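Local coordinates for protein glucose-6-phosphate isomerase (Thermus thermophilus, PDB 1ZZG) that probably catalyses the reversible isomerization of glucose 6-phosphate to fructose 6-phosphate, a step shared by glycolysis and gluconeogenesis, at residues A[66-72]-A[93-98]; A[109-115]-A[138-142]; A[59-65]-A[153-157]. All blocks are in the same frame, centred on the assembly; numbering follows the deposited sequence.

Contact 1: residues A[66-72]-A[93-98]; sequences VEDFVLI and VRFHYL
D68 offers its carboxylate to three side-chain donors of strand 94-98. R94 grips it side-on from the syn sides of both oxygens, with NE 2.8 Å from OD1 and NH2 2.7 Å from OD2; the guanidinium is turned 48° from the carboxylate plane, and both bonds are somewhat bent. H96 NE2 approaches OD1 from the anti side at 2.8 Å on an almost straight bond (176°), with the oxygen practically in the imidazole plane. OD1 therefore serves two donors. A bend at chi3 turns the R94 guanidinium so that its NE and NH2 edge faces the carboxylate. NH2 also makes a weak salt bridge to E67 OE1, whereas E67 OE2 pairs with K117. A leucine in place of D68 would probably leave H96 NE2 without its acceptor and the R94 charge with only the weak link to E67 in this contact.

Beneath these side chains the two strands run parallel, joined through helix 79-88 as a beta-alpha-beta unit at the edge of the five-stranded parallel sheet of a SIS-type domain. The backbone is well satisfied: R94 N bonds E67 O, F69 N bonds R94 O, H96 N bonds F69 O, L71 N bonds H96 O and L98 N bonds L71 O. The alternate residues D68 and V70 turn their backbone bonds to strand 118-124, as expected for an inner strand.

The other face is aromatic and aliphatic. F95 CE1 comes 3.3 Å from F69 CG, the rings inclined at 37°, and P198 and F201 of helix 193-201 touch both. L71 CD1 lies 3.9 Å from Y97 CE1; the phenol, broad enough to pack yet polar at its end, bonds E85 of the connecting helix through OH.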
# COMPACT_ATOMS: atom_id res chain seq x y z
N VAL A 66 4.86 -13.18 25.39
CA VAL A 66 4.28 -12.91 24.08
C VAL A 66 5.27 -12.98 22.92
O VAL A 66 6.29 -12.29 22.92
CB VAL A 66 3.59 -11.51 24.05
CG1 VAL A 66 3.11 -11.20 22.63
CG2 VAL A 66 2.42 -11.48 25.02
N GLU A 67 4.96 -13.82 21.94
CA GLU A 67 5.79 -13.97 20.74
C GLU A 67 4.99 -13.51 19.53
O GLU A 67 5.55 -13.16 18.50
CB GLU A 67 6.21 -15.43 20.55
CG GLU A 67 7.41 -15.86 21.39
CD GLU A 67 7.87 -17.27 21.06
OE1 GLU A 67 7.95 -17.61 19.86
OE2 GLU A 67 8.17 -18.04 22.00
N ASP A 68 3.67 -13.54 19.67
CA ASP A 68 2.78 -13.11 18.59
C ASP A 68 1.75 -12.14 19.14
O ASP A 68 1.06 -12.43 20.12
CB ASP A 68 2.10 -14.32 17.95
CG ASP A 68 3.08 -15.19 17.17
OD1 ASP A 68 3.30 -14.92 15.96
OD2 ASP A 68 3.65 -16.13 17.76
N PHE A 69 1.66 -10.97 18.52
CA PHE A 69 0.72 -9.93 18.93
C PHE A 69 -0.33 -9.77 17.83
O PHE A 69 -0.01 -9.31 16.73
CB PHE A 69 1.49 -8.61 19.10
CG PHE A 69 0.69 -7.51 19.75
CD1 PHE A 69 0.91 -7.17 21.08
CD2 PHE A 69 -0.26 -6.80 19.02
CE1 PHE A 69 0.19 -6.14 21.68
CE2 PHE A 69 -0.98 -5.76 19.61
CZ PHE A 69 -0.75 -5.43 20.94
N VAL A 70 -1.56 -10.16 18.11
CA VAL A 70 -2.63 -10.05 17.12
C VAL A 70 -3.47 -8.81 17.40
O VAL A 70 -4.23 -8.76 18.38
CB VAL A 70 -3.57 -11.30 17.14
CG1 VAL A 70 -4.74 -11.10 16.18
CG2 VAL A 70 -2.77 -12.56 16.76
N LEU A 71 -3.33 -7.79 16.55
CA LEU A 71 -4.10 -6.57 16.75
C LEU A 71 -5.37 -6.62 15.91
O LEU A 71 -5.32 -6.59 14.69
CB LEU A 71 -3.27 -5.34 16.35
CG LEU A 71 -3.71 -3.97 16.90
CD1 LEU A 71 -2.66 -2.93 16.50
CD2 LEU A 71 -5.10 -3.59 16.37
N ILE A 72 -6.51 -6.72 16.58
CA ILE A 72 -7.79 -6.74 15.89
C ILE A 72 -8.31 -5.31 15.89
O ILE A 72 -8.79 -4.81 16.91
CB ILE A 72 -8.82 -7.67 16.59
CG1 ILE A 72 -8.22 -9.07 16.78
CG2 ILE A 72 -10.09 -7.75 15.74
CD1 ILE A 72 -9.19 -10.12 17.34
N VAL A 93 9.04 -9.72 18.08
CA VAL A 93 7.68 -10.21 18.31
C VAL A 93 6.99 -10.10 16.95
O VAL A 93 7.19 -9.12 16.23
CB VAL A 93 6.92 -9.34 19.34
CG1 VAL A 93 5.43 -9.68 19.32
CG2 VAL A 93 7.49 -9.58 20.73
N ARG A 94 6.21 -11.11 16.59
CA ARG A 94 5.52 -11.12 15.30
C ARG A 94 4.14 -10.49 15.43
O ARG A 94 3.33 -10.91 16.26
CB ARG A 94 5.38 -12.55 14.79
CG ARG A 94 6.70 -13.27 14.54
CD ARG A 94 6.45 -14.73 14.15
NE ARG A 94 5.95 -15.52 15.27
CZ ARG A 94 6.72 -16.16 16.15
NH1 ARG A 94 8.04 -16.12 16.04
NH2 ARG A 94 6.16 -16.85 17.14
N PHE A 95 3.86 -9.49 14.61
CA PHE A 95 2.57 -8.81 14.64
C PHE A 95 1.66 -9.26 13.51
O PHE A 95 2.10 -9.47 12.37
CB PHE A 95 2.78 -7.29 14.60
CG PHE A 95 3.30 -6.72 15.89
CD1 PHE A 95 2.42 -6.16 16.81
CD2 PHE A 95 4.65 -6.78 16.20
CE1 PHE A 95 2.88 -5.65 18.03
CE2 PHE A 95 5.13 -6.27 17.42
CZ PHE A 95 4.24 -5.71 18.33
N HIS A 96 0.38 -9.43 13.84
CA HIS A 96 -0.63 -9.88 12.89
C HIS A 96 -1.79 -8.90 13.02
O HIS A 96 -2.30 -8.66 14.11
CB HIS A 96 -1.08 -11.29 13.26
CG HIS A 96 0.06 -12.24 13.48
ND1 HIS A 96 0.80 -12.77 12.44
CD2 HIS A 96 0.63 -12.70 14.61
CE1 HIS A 96 1.77 -13.51 12.93
NE2 HIS A 96 1.69 -13.49 14.24
N TYR A 97 -2.20 -8.33 11.89
CA TYR A 97 -3.26 -7.33 11.90
C TYR A 97 -4.58 -7.78 11.29
O TYR A 97 -4.66 -8.07 10.10
CB TYR A 97 -2.76 -6.08 11.17
CG TYR A 97 -1.52 -5.46 11.80
CD1 TYR A 97 -1.64 -4.49 12.79
CD2 TYR A 97 -0.24 -5.88 11.44
CE1 TYR A 97 -0.52 -3.95 13.42
CE2 TYR A 97 0.90 -5.34 12.06
CZ TYR A 97 0.75 -4.38 13.05
OH TYR A 97 1.85 -3.85 13.68
N LEU A 98 -5.61 -7.85 12.13
CA LEU A 98 -6.93 -8.22 11.65
C LEU A 98 -7.67 -6.92 11.34
O LEU A 98 -8.47 -6.43 12.15
CB LEU A 98 -7.69 -9.04 12.69
CG LEU A 98 -7.93 -10.50 12.28
CD1 LEU A 98 -6.61 -11.27 12.39
CD2 LEU A 98 -9.01 -11.13 13.16

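Contact 2: residues A[109-115]-A[138-142]; sequences LLRTLDP and VFLKW
L110 pushes its CD2 methyl between two aromatic rings of helix 130-147. The methyl stands 3.5 Å from the centroid of the five-membered ring of W142, almost on the ring normal, and meets a face of F139 in the same manner, 3.9 Å from that centroid: two CH-pi contacts from one carbon. The other methyl, CD1, reaches V138 CG1 at 3.7 Å. Leucine suits this place because its forked end can serve the two rings with one branch and the valine with the other.

The opposite face of the indole is covered by P115, whose CG lies 3.4 Å from W142 CZ2, over the six-membered ring. W142 is thus held flat between a leucine on the helix and a proline beyond its end. With CG anti to the backbone N (chi1 -175°), the indole extends from its own helix across to the 109-115 segment. At its edge, in plane, L113 O sits 3.5 Å from CZ2, while L113 CB touches CH2.

Helix 103-112 stops here: L113 N still bonds L109 O, but L113 leaves the helical conformation, and D114 N does not come back to L110 O. That carbonyl instead accepts W142 NE1 at 3.0 Å, in the carbonyl plane and on a lone pair, though the bond is bent (133°). F139 reaches down to strands 68-72 and 94-98, and L109 of the other helix rests on H96 and L98, so the two helices meet on one face of the parallel sheet. Close by, R111 forms a salt bridge with E318 of the second subunit, and V138 packs on P323 of that subunit.

The contact is therefore largely apolar, with the one polar group of a buried indole spent on a carbonyl that the helix end leaves available.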
# COMPACT_ATOMS: atom_id res chain seq x y z
N LEU A 109 -4.19 -17.98 10.52
CA LEU A 109 -3.65 -17.56 11.80
C LEU A 109 -4.12 -18.49 12.91
O LEU A 109 -3.34 -18.91 13.75
CB LEU A 109 -4.10 -16.13 12.13
CG LEU A 109 -3.48 -14.99 11.31
CD1 LEU A 109 -4.08 -13.66 11.74
CD2 LEU A 109 -1.97 -14.98 11.50
N LEU A 110 -5.41 -18.83 12.90
CA LEU A 110 -5.95 -19.73 13.92
C LEU A 110 -5.25 -21.09 13.90
O LEU A 110 -5.12 -21.76 14.93
CB LEU A 110 -7.45 -19.93 13.72
CG LEU A 110 -8.31 -18.68 13.89
CD1 LEU A 110 -9.77 -19.02 13.63
CD2 LEU A 110 -8.13 -18.11 15.29
N ARG A 111 -4.80 -21.50 12.72
CA ARG A 111 -4.14 -22.78 12.55
C ARG A 111 -2.62 -22.77 12.69
O ARG A 111 -2.01 -23.83 12.85
CB ARG A 111 -4.52 -23.37 11.19
CG ARG A 111 -5.98 -23.77 11.10
CD ARG A 111 -6.43 -24.00 9.67
NE ARG A 111 -7.82 -24.46 9.64
CZ ARG A 111 -8.58 -24.51 8.55
NH1 ARG A 111 -8.09 -24.14 7.38
NH2 ARG A 111 -9.83 -24.94 8.64
N THR A 112 -2.00 -21.60 12.65
CA THR A 112 -0.54 -21.54 12.77
C THR A 112 0.00 -20.90 14.05
O THR A 112 1.14 -21.14 14.43
CB THR A 112 0.08 -20.81 11.55
OG1 THR A 112 -0.50 -19.51 11.42
CG2 THR A 112 -0.16 -21.61 10.28
N LEU A 113 -0.81 -20.08 14.71
CA LEU A 113 -0.36 -19.44 15.94
C LEU A 113 -0.49 -20.35 17.15
O LEU A 113 -1.41 -21.15 17.24
CB LEU A 113 -1.16 -18.15 16.21
CG LEU A 113 -1.07 -16.97 15.24
CD1 LEU A 113 -1.99 -15.85 15.73
CD2 LEU A 113 0.36 -16.47 15.15
N ASP A 114 0.45 -20.23 18.08
CA ASP A 114 0.41 -21.01 19.31
C ASP A 114 -0.34 -20.13 20.31
O ASP A 114 0.16 -19.09 20.72
CB ASP A 114 1.82 -21.28 19.84
CG ASP A 114 1.81 -22.12 21.11
OD1 ASP A 114 0.76 -22.21 21.77
OD2 ASP A 114 2.87 -22.69 21.45
N PRO A 115 -1.56 -20.55 20.72
CA PRO A 115 -2.35 -19.76 21.68
C PRO A 115 -1.56 -19.33 22.91
O PRO A 115 -1.68 -18.20 23.38
CB PRO A 115 -3.49 -20.71 22.04
CG PRO A 115 -3.68 -21.49 20.78
CD PRO A 115 -2.26 -21.79 20.35
N VAL A 138 -14.49 -14.41 16.81
CA VAL A 138 -13.76 -15.56 16.33
C VAL A 138 -12.56 -15.90 17.20
O VAL A 138 -12.39 -17.06 17.60
CB VAL A 138 -13.29 -15.34 14.87
CG1 VAL A 138 -12.43 -16.50 14.41
CG2 VAL A 138 -14.49 -15.18 13.95
N PHE A 139 -11.73 -14.91 17.52
CA PHE A 139 -10.57 -15.21 18.36
C PHE A 139 -10.95 -15.59 19.79
O PHE A 139 -10.27 -16.39 20.41
CB PHE A 139 -9.57 -14.04 18.37
CG PHE A 139 -8.48 -14.18 17.34
CD1 PHE A 139 -8.67 -13.77 16.03
CD2 PHE A 139 -7.28 -14.79 17.68
CE1 PHE A 139 -7.69 -13.97 15.07
CE2 PHE A 139 -6.28 -15.00 16.72
CZ PHE A 139 -6.48 -14.58 15.42
N LEU A 140 -12.04 -15.02 20.30
CA LEU A 140 -12.47 -15.34 21.66
C LEU A 140 -12.71 -16.85 21.79
O LEU A 140 -12.24 -17.48 22.73
CB LEU A 140 -13.72 -14.56 22.01
CG LEU A 140 -13.51 -13.33 22.89
CD1 LEU A 140 -14.83 -12.62 23.11
CD2 LEU A 140 -12.90 -13.75 24.22
N LYS A 141 -13.45 -17.41 20.84
CA LYS A 141 -13.75 -18.84 20.82
C LYS A 141 -12.44 -19.63 20.84
O LYS A 141 -12.27 -20.59 21.59
CB LYS A 141 -14.56 -19.17 19.55
CG LYS A 141 -14.94 -20.65 19.38
CD LYS A 141 -15.52 -20.93 18.00
CE LYS A 141 -15.78 -22.42 17.79
NZ LYS A 141 -16.76 -22.99 18.75
N TRP A 142 -11.50 -19.19 20.01
CA TRP A 142 -10.19 -19.82 19.86
C TRP A 142 -9.42 -19.78 21.18
O TRP A 142 -8.90 -20.80 21.63
CB TRP A 142 -9.42 -19.08 18.76
CG TRP A 142 -8.10 -19.65 18.38
CD1 TRP A 142 -7.86 -20.78 17.65
CD2 TRP A 142 -6.82 -19.07 18.65
NE1 TRP A 142 -6.51 -20.93 17.43
CE2 TRP A 142 -5.85 -19.89 18.04
CE3 TRP A 142 -6.40 -17.92 19.34
CZ2 TRP A 142 -4.48 -19.60 18.10
CZ3 TRP A 142 -5.05 -17.64 19.40
CH2 TRP A 142 -4.10 -18.48 18.78

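Contact 3: residues A[59-65]-A[153-157]; sequences YREANPW and RHLVV
W65 and R153 meet with the indole NE1 above one face of the guanidinium, over its centre, 3.4 Å from R153 CZ; the two planes are 62° apart. At the edge of the guanidinium, in its plane, lies A62 O, which accepts a weak bond from R153 NH2. The far end of the indole lies over one face of the H154 imidazole, CH2 standing 3.3 Å from H154 ND1, with the rings inclined at 47°. Tryptophan suits this place because it is long enough to meet the arginine with its five-membered ring and the histidine with its six-membered one. H154 is fixed independently, ND1 bonding T118 O of the adjoining strand.

N63 ties the polar groups together. Its OD1 takes W65 NE1 at 2.8 Å, in the carbonyl plane and on a lone pair, and also receives weak bonds from R153 NE (3.1 Å) and NH2. On the other branch of the amide, ND2 donates to Y59 O at 2.8 Å while lying above one face of the Y59 ring. Both ends of the asparagine are thus used, which fixes the rotation of its amide. R153 reaches this point on an extended chain, its CG anti to the backbone N (chi1 -168°).

Y59 extends toward the start of the strand: its OH lies 3.5 Å from V156 CB, and one water bridges it to R153 O, at 2.6 Å from Y59 OH and 2.7 Å from the carbonyl oxygen. V156 is a beta-branched residue facing the tyrosine, whereas L155 turns to helix 130-147 on the other face of the sheet. Helix 52-61 and its following loop thus pack on one face of a parallel sheet with helices on both sides, the alpha-beta-alpha arrangement of a SIS domain.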
# COMPACT_ATOMS: atom_id res chain seq x y z
N TYR A 59 3.01 -3.04 31.84
CA TYR A 59 2.15 -4.13 31.39
C TYR A 59 2.93 -5.06 30.46
O TYR A 59 2.82 -6.28 30.56
CB TYR A 59 0.93 -3.59 30.65
CG TYR A 59 0.10 -4.68 30.00
CD1 TYR A 59 -0.66 -5.56 30.77
CD2 TYR A 59 0.10 -4.84 28.61
CE1 TYR A 59 -1.40 -6.58 30.17
CE2 TYR A 59 -0.63 -5.85 28.01
CZ TYR A 59 -1.37 -6.71 28.79
OH TYR A 59 -2.11 -7.70 28.18
N ARG A 60 3.70 -4.47 29.55
CA ARG A 60 4.48 -5.24 28.59
C ARG A 60 5.49 -6.11 29.31
O ARG A 60 5.60 -7.31 29.05
CB ARG A 60 5.20 -4.30 27.62
CG ARG A 60 5.93 -5.00 26.48
CD ARG A 60 7.37 -5.41 26.83
NE ARG A 60 7.97 -6.13 25.70
CZ ARG A 60 7.74 -7.41 25.43
NH1 ARG A 60 6.93 -8.13 26.20
NH2 ARG A 60 8.28 -7.97 24.35
N GLU A 61 6.23 -5.48 30.22
CA GLU A 61 7.26 -6.17 31.00
C GLU A 61 6.70 -7.33 31.81
O GLU A 61 7.40 -8.31 32.05
CB GLU A 61 7.96 -5.16 31.91
CG GLU A 61 8.89 -4.23 31.15
CD GLU A 61 9.31 -3.02 31.97
OE1 GLU A 61 9.30 -3.12 33.21
OE2 GLU A 61 9.64 -1.99 31.37
N ALA A 62 5.44 -7.22 32.23
CA ALA A 62 4.81 -8.27 33.01
C ALA A 62 4.37 -9.44 32.12
O ALA A 62 3.93 -10.48 32.62
CB ALA A 62 3.62 -7.71 33.77
N ASN A 63 4.51 -9.27 30.81
CA ASN A 63 4.12 -10.31 29.86
C ASN A 63 5.18 -10.61 28.82
O ASN A 63 4.96 -10.44 27.63
CB ASN A 63 2.82 -9.90 29.18
CG ASN A 63 1.65 -9.87 30.13
OD1 ASN A 63 1.08 -10.90 30.47
ND2 ASN A 63 1.29 -8.67 30.60
N PRO A 64 6.36 -11.06 29.27
CA PRO A 64 7.49 -11.40 28.40
C PRO A 64 7.28 -12.68 27.59
O PRO A 64 8.13 -13.06 26.79
CB PRO A 64 8.65 -11.52 29.37
CG PRO A 64 7.97 -12.12 30.58
CD PRO A 64 6.71 -11.29 30.69
N TRP A 65 6.15 -13.35 27.82
CA TRP A 65 5.84 -14.60 27.12
C TRP A 65 5.28 -14.40 25.71
O TRP A 65 5.22 -15.35 24.93
CB TRP A 65 4.84 -15.41 27.93
CG TRP A 65 3.62 -14.62 28.29
CD1 TRP A 65 3.43 -13.87 29.42
CD2 TRP A 65 2.45 -14.44 27.48
NE1 TRP A 65 2.21 -13.23 29.36
CE2 TRP A 65 1.59 -13.56 28.19
CE3 TRP A 65 2.05 -14.93 26.23
CZ2 TRP A 65 0.35 -13.16 27.68
CZ3 TRP A 65 0.81 -14.53 25.73
CH2 TRP A 65 -0.03 -13.66 26.45
N ARG A 153 -5.91 -13.60 30.25
CA ARG A 153 -4.61 -12.97 30.24
C ARG A 153 -4.12 -12.72 28.81
O ARG A 153 -3.24 -11.88 28.59
CB ARG A 153 -3.58 -13.83 30.97
CG ARG A 153 -2.27 -13.09 31.26
CD ARG A 153 -1.20 -13.99 31.88
NE ARG A 153 0.03 -13.25 32.14
CZ ARG A 153 1.19 -13.81 32.51
NH1 ARG A 153 1.29 -15.12 32.65
NH2 ARG A 153 2.25 -13.04 32.72
N HIS A 154 -4.69 -13.44 27.85
CA HIS A 154 -4.29 -13.31 26.45
C HIS A 154 -5.11 -12.31 25.64
O HIS A 154 -4.92 -12.18 24.43
CB HIS A 154 -4.32 -14.69 25.78
CG HIS A 154 -3.30 -15.64 26.32
ND1 HIS A 154 -2.20 -16.04 25.60
CD2 HIS A 154 -3.20 -16.26 27.53
CE1 HIS A 154 -1.46 -16.86 26.33
NE2 HIS A 154 -2.05 -17.00 27.51
N LEU A 155 -6.03 -11.61 26.30
CA LEU A 155 -6.86 -10.61 25.62
C LEU A 155 -6.80 -9.27 26.35
O LEU A 155 -7.15 -9.17 27.53
CB LEU A 155 -8.32 -11.08 25.55
CG LEU A 155 -9.30 -10.07 24.93
CD1 LEU A 155 -8.91 -9.79 23.49
CD2 LEU A 155 -10.72 -10.62 24.99
N VAL A 156 -6.33 -8.25 25.64
CA VAL A 156 -6.23 -6.91 26.20
C VAL A 156 -7.04 -5.98 25.30
O VAL A 156 -7.01 -6.09 24.07
CB VAL A 156 -4.74 -6.45 26.27
CG1 VAL A 156 -4.09 -6.57 24.90
CG2 VAL A 156 -4.66 -5.03 26.80
N VAL A 157 -7.77 -5.05 25.91
CA VAL A 157 -8.62 -4.13 25.16
C VAL A 157 -8.17 -2.67 25.21
O VAL A 157 -7.71 -2.18 26.23
CB VAL A 157 -10.08 -4.22 25.68
CG1 VAL A 157 -10.99 -3.28 24.91
CG2 VAL A 157 -10.58 -5.65 25.56
O HOH W 1 -3.33 -9.40 29.73

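How the contacts relate
All three contacts belong to the domain built on the parallel sheet ordered 94-98, 68-72, 118-124, 155-159, 176-179. Contact 1 pairs the edge strand 94-98 with its neighbour 68-72; contact 3 brings helix 52-61 and the loop after it to strand 155-159, two strands further on from strand 68-72; contact 2 joins helices 103-112 and 130-147 on one face. Their centres lie 11 Å (contacts 1 and 2), 12 Å (1 and 3) and 17 Å (2 and 3) apart. Along the chain, contact 3 spans the whole region, with contact 1 closing before contact 2 opens. L113 packs against D68, V70 and H96, so the turn after helix 103-112 packs on both strands of contact 1, away from the predicted catalytic residues.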